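Local coordinates for protein UTR4 (Saccharomyces cerevisiae, PDB 2G80) that probably catalyses the enolisation and then the dephosphorylation of a methylthio-diketopentyl phosphate in methionine salvage, with magnesium as cofactor, at residues Y34-E39 / D132-K137; Y127-D132 / K248-L253; A150-F155 / D170-I175. All coordinates share one frame; numbering follows the deposited sequence.

Contact 1: residues Y34-E39 / D132-K137. With MG (magnesium ion), chain E.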
loop_
_atom_site.group_PDB
_atom_site.type_symbol
_atom_site.label_atom_id
_atom_site.label_comp_id
_atom_site.label_asym_id
_atom_site.label_seq_id
_atom_site.Cartn_x
_atom_site.Cartn_y
_atom_site.Cartn_z
ATOM N N TYR A 34 2.266 -11.810 -11.863
ATOM C CA TYR A 34 1.329 -11.574 -10.803
ATOM C C TYR A 34 1.326 -10.098 -10.411
ATOM O O TYR A 34 2.391 -9.481 -10.247
ATOM C CB TYR A 34 1.684 -12.428 -9.590
ATOM C CG TYR A 34 1.561 -13.914 -9.882
ATOM C CD1 TYR A 34 2.659 -14.641 -10.365
ATOM C CD2 TYR A 34 0.321 -14.577 -9.742
ATOM C CE1 TYR A 34 2.545 -16.021 -10.689
ATOM C CE2 TYR A 34 0.196 -15.953 -10.027
ATOM C CZ TYR A 34 1.306 -16.671 -10.489
ATOM O OH TYR A 34 1.173 -18.010 -10.746
ATOM N N LEU A 35 0.116 -9.562 -10.279
ATOM C CA LEU A 35 -0.142 -8.197 -9.898
ATOM C C LEU A 35 -0.894 -8.287 -8.574
ATOM O O LEU A 35 -1.927 -8.965 -8.466
ATOM C CB LEU A 35 -0.992 -7.503 -10.961
ATOM C CG LEU A 35 -1.293 -6.023 -10.750
ATOM C CD1 LEU A 35 0.019 -5.199 -10.830
ATOM C CD2 LEU A 35 -2.297 -5.544 -11.796
ATOM N N LEU A 36 -0.393 -7.598 -7.568
ATOM C CA LEU A 36 -0.984 -7.699 -6.228
ATOM C C LEU A 36 -1.438 -6.378 -5.678
ATOM O O LEU A 36 -0.699 -5.401 -5.712
ATOM C CB LEU A 36 0.027 -8.290 -5.249
ATOM C CG LEU A 36 0.665 -9.640 -5.589
ATOM C CD1 LEU A 36 1.690 -9.994 -4.488
ATOM C CD2 LEU A 36 -0.356 -10.713 -5.698
ATOM N N ASP A 37 -2.674 -6.362 -5.193
ATOM C CA ASP A 37 -3.181 -5.295 -4.351
ATOM C C ASP A 37 -2.460 -5.455 -2.979
ATOM O O ASP A 37 -1.962 -6.564 -2.673
ATOM C CB ASP A 37 -4.683 -5.461 -4.166
ATOM C CG ASP A 37 -5.270 -4.457 -3.188
ATOM O OD1 ASP A 37 -4.881 -3.258 -3.246
ATOM O OD2 ASP A 37 -6.094 -4.887 -2.361
ATOM N N ILE A 38 -2.388 -4.374 -2.180
ATOM C CA ILE A 38 -1.786 -4.436 -0.833
ATOM C C ILE A 38 -2.803 -4.732 0.268
ATOM O O ILE A 38 -2.802 -5.824 0.837
ATOM C CB ILE A 38 -0.960 -3.156 -0.450
ATOM C CG1 ILE A 38 0.233 -3.025 -1.409
ATOM C CG2 ILE A 38 -0.423 -3.264 1.037
ATOM C CD1 ILE A 38 1.068 -1.791 -1.271
ATOM N N GLU A 39 -3.668 -3.751 0.531
ATOM C CA GLU A 39 -4.546 -3.739 1.714
ATOM C C GLU A 39 -5.668 -4.734 1.585
ATOM O O GLU A 39 -6.398 -4.683 0.631
ATOM C CB GLU A 39 -5.078 -2.316 1.991
ATOM C CG GLU A 39 -3.972 -1.202 2.084
ATOM C CD GLU A 39 -3.600 -0.467 0.739
ATOM O OE1 GLU A 39 -3.730 -1.032 -0.395
ATOM O OE2 GLU A 39 -3.161 0.708 0.845
ATOM N N ASP A 132 6.029 -15.664 1.316
ATOM C CA ASP A 132 6.527 -16.847 0.592
ATOM C C ASP A 132 6.217 -16.775 -0.903
ATOM O O ASP A 132 7.047 -17.159 -1.716
ATOM C CB ASP A 132 5.899 -18.137 1.137
ATOM C CG ASP A 132 6.313 -18.466 2.562
ATOM O OD1 ASP A 132 7.301 -17.905 3.114
ATOM O OD2 ASP A 132 5.615 -19.332 3.136
ATOM N N PHE A 133 5.001 -16.321 -1.227
ATOM C CA PHE A 133 4.525 -16.130 -2.598
ATOM C C PHE A 133 5.419 -15.146 -3.364
ATOM O O PHE A 133 5.871 -15.450 -4.453
ATOM C CB PHE A 133 3.080 -15.633 -2.551
ATOM C CG PHE A 133 2.473 -15.347 -3.897
ATOM C CD1 PHE A 133 2.579 -14.068 -4.463
ATOM C CD2 PHE A 133 1.767 -16.343 -4.588
ATOM C CE1 PHE A 133 1.992 -13.784 -5.690
ATOM C CE2 PHE A 133 1.189 -16.070 -5.822
ATOM C CZ PHE A 133 1.281 -14.791 -6.367
ATOM N N ILE A 134 5.636 -13.975 -2.773
ATOM C CA ILE A 134 6.495 -12.912 -3.327
ATOM C C ILE A 134 7.939 -13.391 -3.518
ATOM O O ILE A 134 8.556 -13.049 -4.507
ATOM C CB ILE A 134 6.432 -11.634 -2.433
ATOM C CG1 ILE A 134 5.051 -10.958 -2.591
ATOM C CG2 ILE A 134 7.509 -10.598 -2.795
ATOM C CD1 ILE A 134 4.757 -9.868 -1.527
ATOM N N LYS A 135 8.471 -14.145 -2.552
ATOM C CA LYS A 135 9.823 -14.702 -2.657
ATOM C C LYS A 135 9.981 -15.789 -3.712
ATOM O O LYS A 135 11.099 -15.986 -4.163
ATOM C CB LYS A 135 10.324 -15.251 -1.316
ATOM C CG LYS A 135 10.659 -14.195 -0.274
ATOM C CD LYS A 135 11.366 -14.845 0.931
ATOM C CE LYS A 135 11.884 -13.779 1.875
ATOM N NZ LYS A 135 12.723 -14.328 2.980
ATOM N N ARG A 136 8.911 -16.519 -4.060
ATOM C CA ARG A 136 9.015 -17.635 -5.019
ATOM C C ARG A 136 8.605 -17.368 -6.460
ATOM O O ARG A 136 9.149 -18.008 -7.361
ATOM C CB ARG A 136 8.289 -18.886 -4.516
ATOM C CG ARG A 136 6.805 -18.936 -4.603
ATOM C CD ARG A 136 6.337 -20.329 -4.290
ATOM N NE ARG A 136 4.876 -20.336 -4.270
ATOM C CZ ARG A 136 4.125 -19.996 -3.235
ATOM N NH1 ARG A 136 4.666 -19.644 -2.072
ATOM N NH2 ARG A 136 2.808 -20.014 -3.359
ATOM N N LYS A 137 7.665 -16.438 -6.680
ATOM C CA LYS A 137 7.192 -16.145 -8.017
ATOM C C LYS A 137 8.223 -15.284 -8.757
ATOM O O LYS A 137 8.817 -14.393 -8.179
ATOM C CB LYS A 137 5.812 -15.491 -7.991
ATOM C CG LYS A 137 4.695 -16.380 -7.439
ATOM C CD LYS A 137 4.546 -17.682 -8.203
ATOM C CE LYS A 137 3.375 -18.463 -7.735
ATOM N NZ LYS A 137 3.304 -19.690 -8.559
HETATM MG MG MG E . -7.485 -3.889 -1.041
HETATM O O HOH W 1 -6.411 -2.221 -1.182
HETATM O O HOH W 2 -8.346 -3.274 -2.826
HETATM O O HOH W 3 -8.854 -3.135 0.152
#
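Tyr34 and Lys137 have the nearest CA atoms, 7.9 Å apart, where strand 34-36 and helix 132-136 run 11.2 Å apart between axes with their directions at 144°, roughly antiparallel. This reversal belongs to a beta-alpha-beta crossover of the Rossmann-like HAD hydrolase fold, in which a long, mainly helical insertion separates strand 33-36 from helix 128-136 before strand 140-143 pairs with strand 33-36.

The main aromatic contact is T-shaped. Phe133 CG, anti to the backbone N (chi1 178°), carries the ring toward the strand. The ring presents an edge to one face of Tyr34, with centroids 5.1 Å apart and planes at 81°. Its CZ stands over the rim of that face, 3.5 Å from Tyr34 CD2. On one face of the Phe133 ring, Lys137 CG sits above the centre, while CD of the same lysine comes near Tyr34 CE1 and CE near CZ and OH, the two side chains crossing obliquely. Leu36 extends the apolar surface: CD2 reaches Phe133 CE1 at 3.9 Å, and CD1 meets Ile134 CG1 at 4.0 Å.

Lys137 NZ makes a weak hydrogen bond of 3.5 Å to Tyr34 OH, but its stronger partners are the carboxylates of Asp29 and the C-terminal Leu253. Tyr34 OH also hydrogen-bonds to Asp29.

Beyond Leu36 the chain enters the magnesium site, formed by the aspartate-containing loop characteristic of HAD enzymes. Glu39 contributes its backbone carbonyl, Asp212 and three waters complete the shell, and Asp37 OD2 binds the ion at 2.2 Å.

Contact 2: residues Y127-D132 / K248-L253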
loop_
_atom_site.group_PDB
_atom_site.type_symbol
_atom_site.label_atom_id
_atom_site.label_comp_id
_atom_site.label_asym_id
_atom_site.label_seq_id
_atom_site.Cartn_x
_atom_site.Cartn_y
_atom_site.Cartn_z
ATOM N N TYR A 127 1.165 -11.009 5.489
ATOM C CA TYR A 127 0.794 -12.399 5.788
ATOM C C TYR A 127 1.932 -13.333 5.414
ATOM O O TYR A 127 2.548 -13.164 4.358
ATOM C CB TYR A 127 -0.499 -12.826 5.076
ATOM C CG TYR A 127 -1.729 -12.049 5.490
ATOM C CD1 TYR A 127 -2.344 -12.271 6.732
ATOM C CD2 TYR A 127 -2.306 -11.118 4.643
ATOM C CE1 TYR A 127 -3.484 -11.542 7.110
ATOM C CE2 TYR A 127 -3.465 -10.393 5.018
ATOM C CZ TYR A 127 -4.046 -10.621 6.232
ATOM O OH TYR A 127 -5.170 -9.922 6.578
ATOM N N ALA A 128 2.210 -14.322 6.274
ATOM C CA ALA A 128 3.327 -15.254 6.026
ATOM C C ALA A 128 3.296 -15.909 4.608
ATOM O O ALA A 128 4.294 -15.929 3.898
ATOM C CB ALA A 128 3.389 -16.276 7.090
ATOM N N ASP A 129 2.125 -16.366 4.187
ATOM C CA ASP A 129 1.955 -16.959 2.865
ATOM C C ASP A 129 2.160 -15.945 1.700
ATOM O O ASP A 129 2.507 -16.338 0.592
ATOM C CB ASP A 129 0.575 -17.616 2.748
ATOM C CG ASP A 129 -0.554 -16.603 2.776
ATOM O OD1 ASP A 129 -0.773 -16.031 3.860
ATOM O OD2 ASP A 129 -1.201 -16.376 1.716
ATOM N N ALA A 130 1.908 -14.663 1.945
ATOM C CA ALA A 130 2.136 -13.619 0.916
ATOM C C ALA A 130 3.635 -13.350 0.789
ATOM O O ALA A 130 4.106 -13.044 -0.298
ATOM C CB ALA A 130 1.362 -12.332 1.234
ATOM N N ILE A 131 4.367 -13.435 1.911
ATOM C CA ILE A 131 5.833 -13.317 1.928
ATOM C C ILE A 131 6.455 -14.431 1.081
ATOM O O ILE A 131 7.327 -14.160 0.270
ATOM C CB ILE A 131 6.446 -13.347 3.403
ATOM C CG1 ILE A 131 6.081 -12.067 4.162
ATOM C CG2 ILE A 131 7.960 -13.457 3.376
ATOM C CD1 ILE A 131 6.400 -12.129 5.669
ATOM N N ASP A 132 6.029 -15.664 1.316
ATOM C CA ASP A 132 6.527 -16.847 0.592
ATOM C C ASP A 132 6.217 -16.775 -0.903
ATOM O O ASP A 132 7.047 -17.159 -1.716
ATOM C CB ASP A 132 5.899 -18.137 1.137
ATOM C CG ASP A 132 6.313 -18.466 2.562
ATOM O OD1 ASP A 132 7.301 -17.905 3.114
ATOM O OD2 ASP A 132 5.615 -19.332 3.136
ATOM N N LYS A 248 -8.196 -17.655 0.052
ATOM C CA LYS A 248 -8.037 -17.354 1.477
ATOM C C LYS A 248 -6.553 -17.165 1.809
ATOM O O LYS A 248 -6.205 -16.555 2.819
ATOM C CB LYS A 248 -8.609 -18.465 2.347
ATOM C CG LYS A 248 -10.102 -18.763 2.142
ATOM C CD LYS A 248 -11.031 -17.673 2.658
ATOM N N ASN A 249 -5.689 -17.733 0.977
ATOM C CA ASN A 249 -4.240 -17.597 1.092
ATOM C C ASN A 249 -3.600 -17.931 -0.251
ATOM O O ASN A 249 -4.289 -18.451 -1.141
ATOM C CB ASN A 249 -3.706 -18.501 2.174
ATOM C CG ASN A 249 -4.092 -19.938 1.965
ATOM O OD1 ASN A 249 -3.645 -20.584 1.013
ATOM N ND2 ASN A 249 -4.916 -20.460 2.872
ATOM N N PHE A 250 -2.297 -17.670 -0.382
ATOM C CA PHE A 250 -1.596 -17.903 -1.651
ATOM C C PHE A 250 -0.751 -19.179 -1.761
ATOM O O PHE A 250 -0.047 -19.339 -2.753
ATOM C CB PHE A 250 -0.792 -16.647 -2.067
ATOM C CG PHE A 250 -1.577 -15.339 -2.012
ATOM C CD1 PHE A 250 -2.996 -15.284 -2.162
ATOM C CD2 PHE A 250 -0.885 -14.149 -1.911
ATOM C CE1 PHE A 250 -3.682 -14.065 -2.125
ATOM C CE2 PHE A 250 -1.542 -12.936 -1.917
ATOM C CZ PHE A 250 -2.946 -12.881 -2.015
ATOM N N GLU A 251 -0.875 -20.096 -0.804
ATOM C CA GLU A 251 -0.140 -21.381 -0.817
ATOM C C GLU A 251 -0.313 -22.204 -2.085
ATOM O O GLU A 251 0.661 -22.744 -2.579
ATOM C CB GLU A 251 -0.507 -22.264 0.385
ATOM C CG GLU A 251 0.056 -21.762 1.692
ATOM C CD GLU A 251 -0.432 -22.559 2.924
ATOM O OE1 GLU A 251 -0.754 -23.773 2.803
ATOM O OE2 GLU A 251 -0.485 -21.943 4.019
ATOM N N THR A 252 -1.526 -22.245 -2.631
ATOM C CA THR A 252 -1.817 -23.067 -3.830
ATOM C C THR A 252 -1.433 -22.425 -5.170
ATOM O O THR A 252 -1.431 -23.126 -6.174
ATOM C CB THR A 252 -3.326 -23.495 -3.925
ATOM O OG1 THR A 252 -4.151 -22.383 -4.325
ATOM C CG2 THR A 252 -3.822 -24.061 -2.606
ATOM N N LEU A 253 -1.108 -21.126 -5.186
ATOM C CA LEU A 253 -0.783 -20.411 -6.436
ATOM C C LEU A 253 0.644 -20.608 -6.956
ATOM O O LEU A 253 1.593 -20.819 -6.213
ATOM C CB LEU A 253 -1.090 -18.908 -6.298
ATOM C CG LEU A 253 -2.581 -18.583 -6.236
ATOM C CD1 LEU A 253 -2.794 -17.137 -5.835
ATOM C CD2 LEU A 253 -3.288 -18.911 -7.561
ATOM O OXT LEU A 253 0.863 -20.552 -8.179
#
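Asp129 and Phe250 account for most of the buried surface, with Ala130 third, where the C-terminal tail of the Rossmann-like HAD fold returns to the first turn of helix 128-136. The tail leaves edge strand 246-247 and ends in a type I beta turn from Phe250 to Leu253.

A carboxylate gripping a backbone N-H fixes the approach. Phe250 N donates to Asp129 OD2 across 2.7 Å, nearly straight at 166°, arriving on the anti side of the oxygen and 25° out of the carboxylate plane. Asp129 CG lies between its backbone N and carbonyl carbon (chi1 67°), which places the carboxylate on the tail's side, where OD2 meets that N-H. The same OD2 also packs 3.3 Å from Asn249 CB and forms a salt bridge with Arg232. That guanidinium, which makes cation-pi contacts with the rings of Phe250 and Tyr127, would help to stabilise the aspartate's negative charge.

Phe250 also points its CB toward the helix. Its CD2 is 4.2 Å from Ala130 CA and 4.3 Å from Ala130 CB, and its ring also meets Phe133 one turn further on. At the margin, Glu251 CG lies 4.3 Å from Asp129 CB.

Contact 3: residues A150-F155 / D170-I175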
loop_
_atom_site.group_PDB
_atom_site.type_symbol
_atom_site.label_atom_id
_atom_site.label_comp_id
_atom_site.label_asym_id
_atom_site.label_seq_id
_atom_site.Cartn_x
_atom_site.Cartn_y
_atom_site.Cartn_z
ATOM N N ALA A 150 5.866 5.083 -0.818
ATOM C CA ALA A 150 5.228 4.501 0.358
ATOM C C ALA A 150 5.168 2.971 0.333
ATOM O O ALA A 150 5.299 2.300 1.371
ATOM C CB ALA A 150 3.808 5.066 0.518
ATOM N N GLN A 151 4.942 2.411 -0.858
ATOM C CA GLN A 151 4.930 0.952 -1.047
ATOM C C GLN A 151 6.325 0.386 -0.793
ATOM O O GLN A 151 6.475 -0.573 -0.048
ATOM C CB GLN A 151 4.502 0.608 -2.473
ATOM C CG GLN A 151 3.069 0.993 -2.847
ATOM C CD GLN A 151 2.752 0.740 -4.315
ATOM O OE1 GLN A 151 3.274 -0.197 -4.925
ATOM N NE2 GLN A 151 1.869 1.548 -4.878
ATOM N N LYS A 152 7.338 0.981 -1.429
ATOM C CA LYS A 152 8.730 0.560 -1.260
ATOM C C LYS A 152 9.195 0.580 0.208
ATOM O O LYS A 152 9.906 -0.323 0.659
ATOM C CB LYS A 152 9.669 1.436 -2.089
ATOM C CG LYS A 152 9.636 1.193 -3.561
ATOM C CD LYS A 152 10.606 2.153 -4.269
ATOM C CE LYS A 152 10.546 2.019 -5.815
ATOM N NZ LYS A 152 11.505 2.921 -6.522
ATOM N N LEU A 153 8.786 1.628 0.913
ATOM C CA LEU A 153 9.025 1.793 2.333
ATOM C C LEU A 153 8.331 0.682 3.126
ATOM O O LEU A 153 8.955 0.029 3.978
ATOM C CB LEU A 153 8.540 3.192 2.750
ATOM C CG LEU A 153 8.929 3.696 4.125
ATOM C CD1 LEU A 153 10.464 3.868 4.207
ATOM C CD2 LEU A 153 8.140 4.984 4.395
ATOM N N LEU A 154 7.058 0.408 2.822
ATOM C CA LEU A 154 6.310 -0.726 3.472
ATOM C C LEU A 154 6.988 -2.085 3.287
ATOM O O LEU A 154 7.156 -2.841 4.253
ATOM C CB LEU A 154 4.873 -0.808 2.927
ATOM C CG LEU A 154 3.881 -1.785 3.586
ATOM C CD1 LEU A 154 2.423 -1.263 3.509
ATOM C CD2 LEU A 154 3.958 -3.246 3.090
ATOM N N PHE A 155 7.349 -2.411 2.039
ATOM C CA PHE A 155 8.037 -3.670 1.735
ATOM C C PHE A 155 9.490 -3.744 2.160
ATOM O O PHE A 155 10.060 -4.835 2.145
ATOM C CB PHE A 155 7.837 -4.076 0.259
ATOM C CG PHE A 155 6.416 -4.443 -0.051
ATOM C CD1 PHE A 155 5.879 -5.616 0.456
ATOM C CD2 PHE A 155 5.606 -3.611 -0.789
ATOM C CE1 PHE A 155 4.552 -5.980 0.201
ATOM C CE2 PHE A 155 4.278 -3.955 -1.033
ATOM C CZ PHE A 155 3.760 -5.163 -0.536
ATOM N N ASP A 170 13.261 -7.310 4.514
ATOM C CA ASP A 170 13.226 -6.476 3.320
ATOM C C ASP A 170 12.779 -7.374 2.159
ATOM O O ASP A 170 13.453 -8.355 1.823
ATOM C CB ASP A 170 14.605 -5.869 3.061
ATOM C CG ASP A 170 14.624 -4.869 1.885
ATOM O OD1 ASP A 170 13.589 -4.572 1.242
ATOM O OD2 ASP A 170 15.717 -4.351 1.600
ATOM N N LEU A 171 11.624 -7.052 1.587
ATOM C CA LEU A 171 11.113 -7.746 0.412
ATOM C C LEU A 171 11.338 -6.993 -0.901
ATOM O O LEU A 171 10.964 -7.515 -1.944
ATOM C CB LEU A 171 9.622 -8.020 0.567
ATOM C CG LEU A 171 9.152 -8.823 1.796
ATOM C CD1 LEU A 171 7.680 -9.206 1.548
ATOM C CD2 LEU A 171 9.997 -10.057 2.058
ATOM N N ASN A 172 11.944 -5.800 -0.868
ATOM C CA ASN A 172 12.155 -5.013 -2.103
ATOM C C ASN A 172 12.987 -5.714 -3.179
ATOM O O ASN A 172 12.724 -5.522 -4.360
ATOM C CB ASN A 172 12.662 -3.585 -1.814
ATOM C CG ASN A 172 11.595 -2.713 -1.110
ATOM O OD1 ASN A 172 10.442 -2.625 -1.534
ATOM N ND2 ASN A 172 11.991 -2.091 -0.035
ATOM N N SER A 173 13.904 -6.594 -2.775
ATOM C CA SER A 173 14.657 -7.386 -3.756
ATOM C C SER A 173 13.791 -8.467 -4.461
ATOM O O SER A 173 14.229 -9.000 -5.439
ATOM C CB SER A 173 15.927 -8.004 -3.159
ATOM O OG SER A 173 15.600 -9.081 -2.297
ATOM N N TYR A 174 12.574 -8.757 -3.984
ATOM C CA TYR A 174 11.671 -9.732 -4.625
ATOM C C TYR A 174 10.548 -9.119 -5.456
ATOM O O TYR A 174 9.862 -9.842 -6.141
ATOM C CB TYR A 174 11.084 -10.674 -3.592
ATOM C CG TYR A 174 12.152 -11.360 -2.773
ATOM C CD1 TYR A 174 12.792 -12.524 -3.221
ATOM C CD2 TYR A 174 12.540 -10.824 -1.550
ATOM C CE1 TYR A 174 13.807 -13.141 -2.438
ATOM C CE2 TYR A 174 13.534 -11.409 -0.765
ATOM C CZ TYR A 174 14.162 -12.563 -1.206
ATOM O OH TYR A 174 15.122 -13.105 -0.389
ATOM N N ILE A 175 10.396 -7.796 -5.422
ATOM C CA ILE A 175 9.344 -7.072 -6.120
ATOM C C ILE A 175 9.934 -6.474 -7.393
ATOM O O ILE A 175 10.921 -5.760 -7.342
ATOM C CB ILE A 175 8.698 -6.026 -5.175
ATOM C CG1 ILE A 175 7.979 -6.781 -4.036
ATOM C CG2 ILE A 175 7.678 -5.163 -5.927
ATOM C CD1 ILE A 175 7.603 -5.943 -2.849
#
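Phe155, near the C-terminal end of helix 148-156, faces Leu171, Asn172 and Ile175 of the loop that leads to strand 177-179. Its CB already touches two of them, lying 3.5 Å from Asn172 OD1 and against the CD1 methyl of Ile175. CG is anti to the carbonyl carbon (chi1 -67°), and this first ring atom makes the tightest apolar approach, 3.4 Å to Ile175 CD1. The methyl stands over one face, offset toward the rim; with its carbon 3.8 Å from the ring centroid and 26° off the normal, it forms a CH-pi contact. CD1 and CD2 flank the same methyl, and at the ring edge CD1 also meets Leu171 CD1 at 4.2 Å. Leu154 CD2 covers the centre of the opposite face, so two aliphatic methyls sandwich the ring. Further out, CE2 reaches Ile38 CD1 at 3.9 Å, in the magnesium-binding loop.

Two hydrogen bonds to helix carbonyls hold the loop beside the ring. Leu171 N donates to Phe155 O over 2.8 Å, nearly along the C=O axis. Asn172 ND2, not OD1, gives a second bond of 2.8 Å to Lys152 O, one turn earlier, with an N-H...O angle of 155° and the acceptor close to the amide plane. An Asx turn shapes the donor side: Asp170 OD1 accepts from Asn172 N at 2.9 Å, from above the carboxylate plane.

Helix 148-156 and this loop both belong to the beta-alpha-beta crossover from strand 140-143 to its parallel neighbour 177-179 in the Rossmann-like HAD fold. Phe155 and Ile175 rest together on Ile142 of strand 140-143, Ile175 also touches Ile134 of helix 128-136, and Leu154 packs on Tyr117 of helix 103-118.

How the contacts relate
From the N terminus, strand 33-36 opens contact 1, which closes only after a long, mainly helical excursion, when helix 128-136 returns to the sheet. Contact 2 starts on that same helix before contact 1 has closed, and its partner is the C-terminal tail; the two therefore cross, their helical segments overlapping at Asp132, which touches nothing across either. Their junction is direct: Arg136 NH2 lies 3.2 Å from Leu253 O, a probable hydrogen bond. Contact 3 follows contact 1 in series and closes a short loop lying wholly within the span of contact 2. Tyr174 of its 170-175 loop packs against Ile134 and Lys135 of helix 128-136. Together they link the central strand, its flanking helices and the chain terminus.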